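Long-range contact in glycosyl hydrolase, family 31/fibronectin type III domain protein (Clostridium perfringens, PDB 4LKS), which probably helps a family 31 glycoside hydrolase hold on to galactose-containing glycans, through a carbohydrate-binding module that binds galactose and a calcium ion: residues T50-Y56 with K155-A160. Numbering follows the deposited sequence.
Sequences TIWHSAY and KYASAA. With CA (calcium ion), chain C; GAL (beta-D-galactopyranose), chain D.
An antiparallel backbone pairing joins the short edge strand 52-53 to the start of strand 158-166, with a calcium ion at one end and galactose beside the other. Trp52 and Ala159 form the hydrogen-bonded pair (N to O and O to N, both 3.0 Å); His53 faces Ser158 in a non-hydrogen-bonded pair, CA to CA 4.2 Å. Ser54 N continues the ladder to Ala157 O (2.9 Å), then Ser54 OG, with chi1 p, accepts Ala157 N (2.9 Å), its short hydroxyl replacing a backbone carbonyl. In this F5/8 type C beta-sandwich, a family 32 carbohydrate-binding module, Trp52 (chi1 t) packs inward beside the small Ala157 and Ala159 and against Val64 of the other sheet. On the opposite face His53, also t, bonds galactose O4 through NE2 (2.7 Å), its ND1 fixed by Ser54 O (2.7 Å). Tyr56 lays a ring face over galactose C6, which Tyr156 also touches. Calcium binds Thr50 O (2.6 Å), Thr50 OG1 (2.5 Å) and Ala160 O (2.4 Å); Asn42, Asp45 and Asp47 complete the site.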
loop_
_atom_site.group_PDB
_atom_site.type_symbol
_atom_site.label_atom_id
_atom_site.label_comp_id
_atom_site.label_asym_id
_atom_site.label_seq_id
_atom_site.Cartn_x
_atom_site.Cartn_y
_atom_site.Cartn_z
ATOM N N THR A 50 1.865 -11.434 6.932
ATOM C CA THR A 50 1.284 -11.828 5.660
ATOM C C THR A 50 1.471 -10.683 4.674
ATOM O O THR A 50 1.478 -9.515 5.062
ATOM C CB THR A 50 -0.213 -12.134 5.793
ATOM O OG1 THR A 50 -0.888 -10.960 6.250
ATOM C CG2 THR A 50 -0.453 -13.280 6.794
ATOM N N ILE A 51 1.622 -11.009 3.398
ATOM C CA ILE A 51 1.810 -9.969 2.396
ATOM C C ILE A 51 0.983 -10.197 1.154
ATOM O O ILE A 51 0.663 -11.336 0.804
ATOM C CB ILE A 51 3.279 -9.842 1.941
ATOM C CG1 ILE A 51 3.747 -11.116 1.230
ATOM C CG2 ILE A 51 4.188 -9.501 3.119
ATOM C CD1 ILE A 51 5.133 -10.993 0.623
ATOM N N TRP A 52 0.615 -9.101 0.502
ATOM C CA TRP A 52 0.259 -9.160 -0.910
ATOM C C TRP A 52 1.560 -9.045 -1.692
ATOM O O TRP A 52 2.425 -8.244 -1.332
ATOM C CB TRP A 52 -0.676 -8.007 -1.289
ATOM C CG TRP A 52 -0.756 -7.808 -2.780
ATOM C CD1 TRP A 52 -1.178 -8.719 -3.704
ATOM C CD2 TRP A 52 -0.394 -6.630 -3.515
ATOM N NE1 TRP A 52 -1.099 -8.188 -4.968
ATOM C CE2 TRP A 52 -0.628 -6.905 -4.882
ATOM C CE3 TRP A 52 0.097 -5.369 -3.154
ATOM C CZ2 TRP A 52 -0.383 -5.964 -5.892
ATOM C CZ3 TRP A 52 0.336 -4.426 -4.164
ATOM C CH2 TRP A 52 0.095 -4.735 -5.512
ATOM N N HIS A 53 1.704 -9.845 -2.748
ATOM C CA HIS A 53 2.865 -9.771 -3.629
ATOM C C HIS A 53 2.358 -9.934 -5.050
ATOM O O HIS A 53 1.563 -10.833 -5.329
ATOM C CB HIS A 53 3.849 -10.900 -3.285
ATOM C CG HIS A 53 5.232 -10.720 -3.838
ATOM N ND1 HIS A 53 5.506 -10.665 -5.187
ATOM C CD2 HIS A 53 6.435 -10.644 -3.210
ATOM C CE1 HIS A 53 6.811 -10.537 -5.370
ATOM N NE2 HIS A 53 7.394 -10.530 -4.184
ATOM N N SER A 54 2.783 -9.046 -5.944
ATOM C CA SER A 54 2.351 -9.122 -7.331
ATOM C C SER A 54 3.144 -10.219 -8.050
ATOM O O SER A 54 4.139 -10.735 -7.520
ATOM C CB SER A 54 2.487 -7.750 -8.028
ATOM O OG SER A 54 3.832 -7.323 -8.152
ATOM N N ALA A 55 2.696 -10.579 -9.245
ATOM C CA ALA A 55 3.333 -11.663 -10.002
ATOM C C ALA A 55 4.769 -11.312 -10.377
ATOM O O ALA A 55 5.101 -10.145 -10.586
ATOM C CB ALA A 55 2.509 -12.007 -11.234
ATOM N N TYR A 56 5.633 -12.326 -10.463
ATOM C CA TYR A 56 7.055 -12.073 -10.677
ATOM C C TYR A 56 7.684 -12.978 -11.731
ATOM O O TYR A 56 8.884 -13.260 -11.688
ATOM C CB TYR A 56 7.844 -12.144 -9.364
ATOM C CG TYR A 56 7.697 -13.422 -8.566
ATOM C CD1 TYR A 56 8.516 -14.518 -8.809
ATOM C CD2 TYR A 56 6.770 -13.514 -7.541
ATOM C CE1 TYR A 56 8.398 -15.676 -8.065
ATOM C CE2 TYR A 56 6.642 -14.659 -6.795
ATOM C CZ TYR A 56 7.452 -15.742 -7.061
ATOM O OH TYR A 56 7.314 -16.881 -6.301
ATOM N N LYS A 155 10.070 -4.551 -10.770
ATOM C CA LYS A 155 9.284 -5.560 -11.468
ATOM C C LYS A 155 8.050 -6.009 -10.697
ATOM O O LYS A 155 7.010 -6.266 -11.290
ATOM C CB LYS A 155 10.148 -6.780 -11.817
ATOM C CG LYS A 155 9.590 -7.593 -12.983
ATOM C CD LYS A 155 8.950 -8.892 -12.520
ATOM C CE LYS A 155 9.806 -10.085 -12.896
ATOM N NZ LYS A 155 11.195 -9.991 -12.356
ATOM N N TYR A 156 8.177 -6.123 -9.377
ATOM C CA TYR A 156 7.072 -6.608 -8.550
ATOM C C TYR A 156 6.976 -5.800 -7.261
ATOM O O TYR A 156 7.960 -5.205 -6.809
ATOM C CB TYR A 156 7.221 -8.110 -8.247
ATOM C CG TYR A 156 8.641 -8.537 -7.931
ATOM C CD1 TYR A 156 9.190 -8.361 -6.660
ATOM C CD2 TYR A 156 9.438 -9.125 -8.908
ATOM C CE1 TYR A 156 10.494 -8.751 -6.385
ATOM C CE2 TYR A 156 10.734 -9.514 -8.634
ATOM C CZ TYR A 156 11.254 -9.333 -7.380
ATOM O OH TYR A 156 12.550 -9.730 -7.138
ATOM N N ALA A 157 5.779 -5.784 -6.675
ATOM C CA ALA A 157 5.529 -5.031 -5.450
ATOM C C ALA A 157 4.998 -5.965 -4.377
ATOM O O ALA A 157 4.355 -6.974 -4.672
ATOM C CB ALA A 157 4.516 -3.951 -5.706
ATOM N N SER A 158 5.244 -5.607 -3.123
ATOM C CA SER A 158 4.631 -6.317 -2.010
ATOM C C SER A 158 4.223 -5.314 -0.945
ATOM O O SER A 158 4.665 -4.169 -0.958
ATOM C CB SER A 158 5.573 -7.373 -1.429
ATOM O OG SER A 158 6.784 -6.801 -0.967
ATOM N N ALA A 159 3.360 -5.750 -0.041
ATOM C CA ALA A 159 2.941 -4.910 1.070
ATOM C C ALA A 159 2.492 -5.834 2.167
ATOM O O ALA A 159 1.677 -6.723 1.918
ATOM C CB ALA A 159 1.794 -4.014 0.655
ATOM N N ALA A 160 3.007 -5.624 3.379
ATOM C CA ALA A 160 2.534 -6.381 4.537
ATOM C C ALA A 160 1.254 -5.771 5.108
ATOM O O ALA A 160 0.342 -6.495 5.505
ATOM C CB ALA A 160 3.607 -6.455 5.599
HETATM CA CA CA C . -0.647 -8.520 6.152
HETATM C C1 GAL D . 11.397 -15.040 -3.739
HETATM C C2 GAL D . 10.316 -14.586 -2.739
HETATM C C3 GAL D . 8.998 -14.331 -3.455
HETATM C C4 GAL D . 9.220 -13.296 -4.571
HETATM C C5 GAL D . 10.290 -13.812 -5.511
HETATM C C6 GAL D . 10.680 -12.816 -6.605
HETATM O O1 GAL D . 12.644 -15.161 -3.108
HETATM O O2 GAL D . 10.066 -15.561 -1.720
HETATM O O3 GAL D . 8.033 -13.803 -2.549
HETATM O O4 GAL D . 9.665 -12.064 -4.007
HETATM O O5 GAL D . 11.517 -14.084 -4.792
HETATM O O6 GAL D . 11.638 -13.374 -7.497
HETATM O O HOH W 1 4.626 -7.540 -10.778
HETATM O O HOH W 2 11.548 -12.330 -10.914
#